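Local coordinates for DUF2019 domain-containing protein (Rhodopseudomonas palustris, PDB 2I9C) that is of unknown function but folds as an all-helical domain of the DUF2019 family, grouped with the TPR-like helical repeat proteins, at residues L4-F18 with V43-D55. Sequence-based numbering, arbitrary orientation.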
loop_
_atom_site.group_PDB
_atom_site.type_symbol
_atom_site.label_atom_id
_atom_site.label_comp_id
_atom_site.label_asym_id
_atom_site.label_seq_id
_atom_site.Cartn_x
_atom_site.Cartn_y
_atom_site.Cartn_z
ATOM N N LEU A 4 2.293 12.921 -11.854
ATOM C CA LEU A 4 1.170 13.816 -11.468
ATOM C C LEU A 4 1.503 14.876 -10.422
ATOM O O LEU A 4 2.261 14.612 -9.484
ATOM C CB LEU A 4 0.012 12.993 -10.886
ATOM C CG LEU A 4 -0.768 11.978 -11.714
ATOM C CD1 LEU A 4 -1.420 10.997 -10.765
ATOM C CD2 LEU A 4 -1.809 12.672 -12.613
ATOM N N ASP A 5 0.894 16.051 -10.555
ATOM C CA ASP A 5 0.876 17.034 -9.462
ATOM C C ASP A 5 -0.326 16.795 -8.509
ATOM O O ASP A 5 -1.495 17.036 -8.861
ATOM C CB ASP A 5 0.890 18.473 -10.021
ATOM C CG ASP A 5 0.666 19.546 -8.939
ATOM O OD1 ASP A 5 0.730 19.219 -7.727
ATOM O OD2 ASP A 5 0.418 20.727 -9.308
ATOM N N LEU A 6 -0.020 16.333 -7.296
ATOM C CA LEU A 6 -1.033 15.944 -6.299
ATOM C C LEU A 6 -0.943 16.869 -5.110
ATOM O O LEU A 6 -1.653 16.719 -4.118
ATOM C CB LEU A 6 -0.771 14.515 -5.847
ATOM C CG LEU A 6 -0.923 13.530 -6.986
ATOM C CD1 LEU A 6 -0.344 12.188 -6.606
ATOM C CD2 LEU A 6 -2.383 13.438 -7.389
ATOM N N HIS A 7 -0.062 17.851 -5.252
ATOM C CA HIS A 7 0.301 18.783 -4.207
ATOM C C HIS A 7 -0.887 19.598 -3.731
ATOM O O HIS A 7 -0.881 20.109 -2.613
ATOM C CB HIS A 7 1.407 19.716 -4.751
ATOM C CG HIS A 7 2.134 20.475 -3.693
ATOM N ND1 HIS A 7 3.402 20.132 -3.276
ATOM C CD2 HIS A 7 1.771 21.557 -2.961
ATOM C CE1 HIS A 7 3.799 20.981 -2.344
ATOM N NE2 HIS A 7 2.823 21.850 -2.126
ATOM N N GLN A 8 -1.903 19.716 -4.588
ATOM C CA GLN A 8 -3.082 20.541 -4.300
ATOM C C GLN A 8 -4.232 19.758 -3.659
ATOM O O GLN A 8 -5.247 20.325 -3.271
ATOM C CB GLN A 8 -3.564 21.289 -5.565
ATOM C CG GLN A 8 -2.567 22.300 -6.080
ATOM C CD GLN A 8 -1.972 23.110 -4.943
ATOM O OE1 GLN A 8 -2.700 23.695 -4.120
ATOM N NE2 GLN A 8 -0.641 23.133 -4.878
HETATM N N MSE A 9 -4.057 18.446 -3.564
HETATM C CA MSE A 9 -5.089 17.584 -3.013
HETATM C C MSE A 9 -5.006 17.514 -1.510
HETATM O O MSE A 9 -3.905 17.538 -0.957
HETATM C CB MSE A 9 -4.968 16.191 -3.608
HETATM C CG MSE A 9 -5.696 16.065 -4.929
HETATM SE SE MSE A 9 -5.653 14.199 -5.609
HETATM C CE MSE A 9 -6.286 13.312 -4.183
ATOM N N THR A 10 -6.163 17.449 -0.848
ATOM C CA THR A 10 -6.189 17.304 0.607
ATOM C C THR A 10 -5.717 15.905 0.974
ATOM O O THR A 10 -5.823 14.988 0.200
ATOM C CB THR A 10 -7.573 17.552 1.270
ATOM O OG1 THR A 10 -8.494 16.542 0.884
ATOM C CG2 THR A 10 -8.144 18.959 0.958
ATOM N N THR A 11 -5.157 15.768 2.159
ATOM C CA THR A 11 -4.735 14.472 2.683
ATOM C C THR A 11 -5.869 13.435 2.705
ATOM O O THR A 11 -5.659 12.294 2.284
ATOM C CB THR A 11 -4.047 14.678 4.070
ATOM O OG1 THR A 11 -2.801 15.372 3.828
ATOM C CG2 THR A 11 -3.834 13.343 4.780
ATOM N N GLN A 12 -7.083 13.820 3.101
ATOM C CA GLN A 12 -8.205 12.881 3.030
ATOM C C GLN A 12 -8.541 12.407 1.640
ATOM O O GLN A 12 -8.909 11.224 1.442
ATOM C CB GLN A 12 -9.499 13.439 3.651
ATOM C CG GLN A 12 -9.561 13.369 5.130
ATOM C CD GLN A 12 -9.423 11.946 5.703
ATOM O OE1 GLN A 12 -9.899 10.956 5.140
ATOM N NE2 GLN A 12 -8.753 11.857 6.846
ATOM N N ASP A 13 -8.490 13.339 0.687
ATOM C CA ASP A 13 -8.740 13.000 -0.728
ATOM C C ASP A 13 -7.678 12.046 -1.270
ATOM O O ASP A 13 -8.002 11.149 -2.047
ATOM C CB ASP A 13 -8.785 14.257 -1.628
ATOM C CG ASP A 13 -10.134 15.001 -1.562
ATOM O OD1 ASP A 13 -11.125 14.436 -1.028
ATOM O OD2 ASP A 13 -10.203 16.175 -2.050
ATOM N N LEU A 14 -6.422 12.265 -0.881
ATOM C CA LEU A 14 -5.314 11.328 -1.202
ATOM C C LEU A 14 -5.558 9.897 -0.666
ATOM O O LEU A 14 -5.322 8.891 -1.384
ATOM C CB LEU A 14 -3.971 11.896 -0.699
ATOM C CG LEU A 14 -3.459 13.125 -1.499
ATOM C CD1 LEU A 14 -2.401 13.825 -0.740
ATOM C CD2 LEU A 14 -2.929 12.713 -2.900
ATOM N N VAL A 15 -5.988 9.791 0.586
ATOM C CA VAL A 15 -6.334 8.466 1.145
ATOM C C VAL A 15 -7.457 7.782 0.351
ATOM O O VAL A 15 -7.371 6.588 0.034
ATOM C CB VAL A 15 -6.660 8.517 2.668
ATOM C CG1 VAL A 15 -7.042 7.128 3.190
ATOM C CG2 VAL A 15 -5.424 8.958 3.439
ATOM N N ALA A 16 -8.512 8.547 0.037
ATOM C CA ALA A 16 -9.651 7.997 -0.687
ATOM C C ALA A 16 -9.146 7.583 -2.071
ATOM O O ALA A 16 -9.536 6.548 -2.578
ATOM C CB ALA A 16 -10.829 9.029 -0.801
ATOM N N LEU A 17 -8.310 8.418 -2.711
ATOM C CA LEU A 17 -7.852 8.056 -4.068
ATOM C C LEU A 17 -6.893 6.847 -4.018
ATOM O O LEU A 17 -6.932 5.982 -4.881
ATOM C CB LEU A 17 -7.186 9.252 -4.765
ATOM C CG LEU A 17 -6.748 9.014 -6.213
ATOM C CD1 LEU A 17 -8.019 8.798 -7.150
ATOM C CD2 LEU A 17 -5.884 10.242 -6.687
ATOM N N PHE A 18 -6.039 6.797 -3.003
ATOM C CA PHE A 18 -5.181 5.630 -2.794
ATOM C C PHE A 18 -6.058 4.347 -2.780
ATOM O O PHE A 18 -5.727 3.352 -3.430
ATOM C CB PHE A 18 -4.409 5.774 -1.469
ATOM C CG PHE A 18 -3.424 4.632 -1.187
ATOM C CD1 PHE A 18 -2.053 4.789 -1.420
ATOM C CD2 PHE A 18 -3.881 3.418 -0.684
ATOM C CE1 PHE A 18 -1.153 3.752 -1.134
ATOM C CE2 PHE A 18 -3.014 2.371 -0.405
ATOM C CZ PHE A 18 -1.646 2.541 -0.624
ATOM N N VAL A 43 0.443 5.591 -10.106
ATOM C CA VAL A 43 -0.415 6.586 -9.441
ATOM C C VAL A 43 -0.380 6.421 -7.923
ATOM O O VAL A 43 -0.239 7.413 -7.169
ATOM C CB VAL A 43 -1.882 6.532 -9.957
ATOM C CG1 VAL A 43 -2.731 7.505 -9.182
ATOM C CG2 VAL A 43 -1.921 6.924 -11.419
HETATM N N MSE A 44 -0.528 5.166 -7.471
HETATM C CA MSE A 44 -0.508 4.858 -6.060
HETATM C C MSE A 44 0.777 5.352 -5.399
HETATM O O MSE A 44 0.733 5.934 -4.312
HETATM C CB MSE A 44 -0.634 3.331 -5.865
HETATM C CG MSE A 44 -0.778 2.908 -4.382
HETATM SE SE MSE A 44 0.060 1.121 -4.149
HETATM C CE MSE A 44 1.829 1.519 -4.598
ATOM N N ALA A 45 1.913 5.055 -6.038
ATOM C CA ALA A 45 3.238 5.477 -5.568
ATOM C C ALA A 45 3.379 6.978 -5.475
ATOM O O ALA A 45 3.961 7.491 -4.505
ATOM C CB ALA A 45 4.383 4.893 -6.500
ATOM N N GLU A 46 2.872 7.694 -6.488
ATOM C CA GLU A 46 2.813 9.150 -6.420
ATOM C C GLU A 46 2.007 9.658 -5.243
ATOM O O GLU A 46 2.406 10.617 -4.572
ATOM C CB GLU A 46 2.239 9.733 -7.694
ATOM C CG GLU A 46 3.131 9.418 -8.851
ATOM C CD GLU A 46 2.699 10.115 -10.086
ATOM O OE1 GLU A 46 2.616 11.359 -10.018
ATOM O OE2 GLU A 46 2.445 9.426 -11.106
ATOM N N ILE A 47 0.885 8.999 -4.965
ATOM C CA ILE A 47 0.077 9.363 -3.788
ATOM C C ILE A 47 0.863 9.188 -2.485
ATOM O O ILE A 47 0.858 10.089 -1.646
ATOM C CB ILE A 47 -1.274 8.590 -3.729
ATOM C CG1 ILE A 47 -2.178 8.983 -4.920
ATOM C CG2 ILE A 47 -2.019 8.894 -2.423
ATOM C CD1 ILE A 47 -3.265 7.921 -5.244
ATOM N N ALA A 48 1.538 8.050 -2.330
ATOM C CA ALA A 48 2.305 7.762 -1.122
ATOM C C ALA A 48 3.453 8.733 -0.959
ATOM O O ALA A 48 3.698 9.183 0.160
ATOM C CB ALA A 48 2.823 6.350 -1.131
ATOM N N ASP A 49 4.135 9.081 -2.064
ATOM C CA ASP A 49 5.226 10.094 -2.034
ATOM C C ASP A 49 4.747 11.468 -1.642
ATOM O O ASP A 49 5.419 12.181 -0.895
ATOM C CB ASP A 49 5.959 10.187 -3.377
ATOM C CG ASP A 49 6.952 9.043 -3.573
ATOM O OD1 ASP A 49 7.086 8.183 -2.655
ATOM O OD2 ASP A 49 7.554 8.986 -4.653
ATOM N N GLU A 50 3.573 11.848 -2.142
ATOM C CA GLU A 50 2.988 13.128 -1.749
ATOM C C GLU A 50 2.643 13.132 -0.231
ATOM O O GLU A 50 2.904 14.100 0.468
ATOM C CB GLU A 50 1.744 13.455 -2.606
ATOM C CG GLU A 50 1.001 14.735 -2.171
ATOM C CD GLU A 50 1.819 16.018 -2.336
ATOM O OE1 GLU A 50 2.800 16.083 -3.138
ATOM O OE2 GLU A 50 1.492 16.986 -1.645
ATOM N N LEU A 51 2.042 12.052 0.255
ATOM C CA LEU A 51 1.652 11.985 1.660
ATOM C C LEU A 51 2.929 12.023 2.517
ATOM O O LEU A 51 2.986 12.721 3.517
ATOM C CB LEU A 51 0.876 10.691 1.938
ATOM C CG LEU A 51 -0.573 10.656 1.474
ATOM C CD1 LEU A 51 -1.077 9.217 1.461
ATOM C CD2 LEU A 51 -1.419 11.492 2.424
ATOM N N LYS A 52 3.935 11.250 2.126
ATOM C CA LYS A 52 5.237 11.278 2.812
ATOM C C LYS A 52 5.821 12.710 2.868
ATOM O O LYS A 52 6.272 13.119 3.921
ATOM C CB LYS A 52 6.233 10.287 2.170
ATOM C CG LYS A 52 7.660 10.392 2.767
ATOM C CD LYS A 52 8.691 9.507 2.061
ATOM C CE LYS A 52 8.856 9.894 0.606
ATOM N NZ LYS A 52 10.218 9.580 0.067
ATOM N N ALA A 53 5.748 13.479 1.774
ATOM C CA ALA A 53 6.293 14.858 1.733
ATOM C C ALA A 53 5.610 15.887 2.617
ATOM O O ALA A 53 6.124 17.002 2.786
ATOM C CB ALA A 53 6.376 15.389 0.289
ATOM N N ARG A 54 4.460 15.532 3.181
ATOM C CA ARG A 54 3.706 16.451 3.992
ATOM C C ARG A 54 4.184 16.396 5.419
ATOM O O ARG A 54 4.677 15.348 5.868
ATOM C CB ARG A 54 2.217 16.101 3.890
ATOM C CG ARG A 54 1.718 16.539 2.557
ATOM C CD ARG A 54 0.276 16.246 2.301
ATOM N NE ARG A 54 0.026 16.649 0.923
ATOM C CZ ARG A 54 -1.164 16.965 0.438
ATOM N NH1 ARG A 54 -2.245 16.911 1.222
ATOM N NH2 ARG A 54 -1.267 17.343 -0.824
ATOM N N ASP A 55 4.033 17.517 6.133
ATOM C CA ASP A 55 4.412 17.606 7.544
ATOM C C ASP A 55 3.934 16.406 8.341
ATOM O O ASP A 55 2.758 16.036 8.280
ATOM C CB ASP A 55 3.846 18.879 8.179
ATOM C CG ASP A 55 4.451 20.123 7.618
ATOM O OD1 ASP A 55 5.710 20.228 7.553
ATOM O OD2 ASP A 55 3.660 21.012 7.245
#
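Helix 11-18 packs against helix 43-53 almost antiparallel: the axes of these segments make 153° and approach to 9.8 Å, and the CA atoms of Leu14 and Ile47, and of Phe18 and Met44, lie nearest each other. Ahead of the first helix, residues 4-9 run along the second, placing Leu4 near Glu46 and Leu6 near Glu50, before a type I turn (Leu6 to Met9) leads to Thr10, whose side chain N-caps helix 11-18. Arg54 reaches back to this entry and ties it down. Its chain, extended from CG to NE, carries the guanidinium end-on to Met9 O, which accepts from NH1 (2.8 Å) and NH2 (2.6 Å), both in the carbonyl plane. NH1 also donates to Thr11 OG1 at 3.1 Å, tilted from the guanidinium plane, while NE and NH2 grip Glu50 OE2 side-on in a salt bridge. Leu14 CD1 lies over one guanidinium face, 3.6 Å from Arg54 CZ. A leucine in place of Arg54 would probably leave Met9 O without either donor and the Glu50 carboxylate without its charge partner, freeing it to turn. Between the helices the contact is apolar: with CG2 anti to its backbone N, Ile47 directs that methyl to Leu14 CD2 (4.0 Å), and its CD1 meets Leu17 CG at 3.8 Å. Met44 makes an oblique Met-aromatic contact, SE 4.8 Å from the Phe18 ring centroid. From the preceding loop, Leu6 CD1 packs on Glu46 CB, and Lys3 N donates to Glu46 OE2. The two segments belong to the antiparallel hairpin of helices 11-30 and 34-53; Phe18 and Met44 both reach Gln76 on helix 71-79, joining the hairpin to the next helix in the chain.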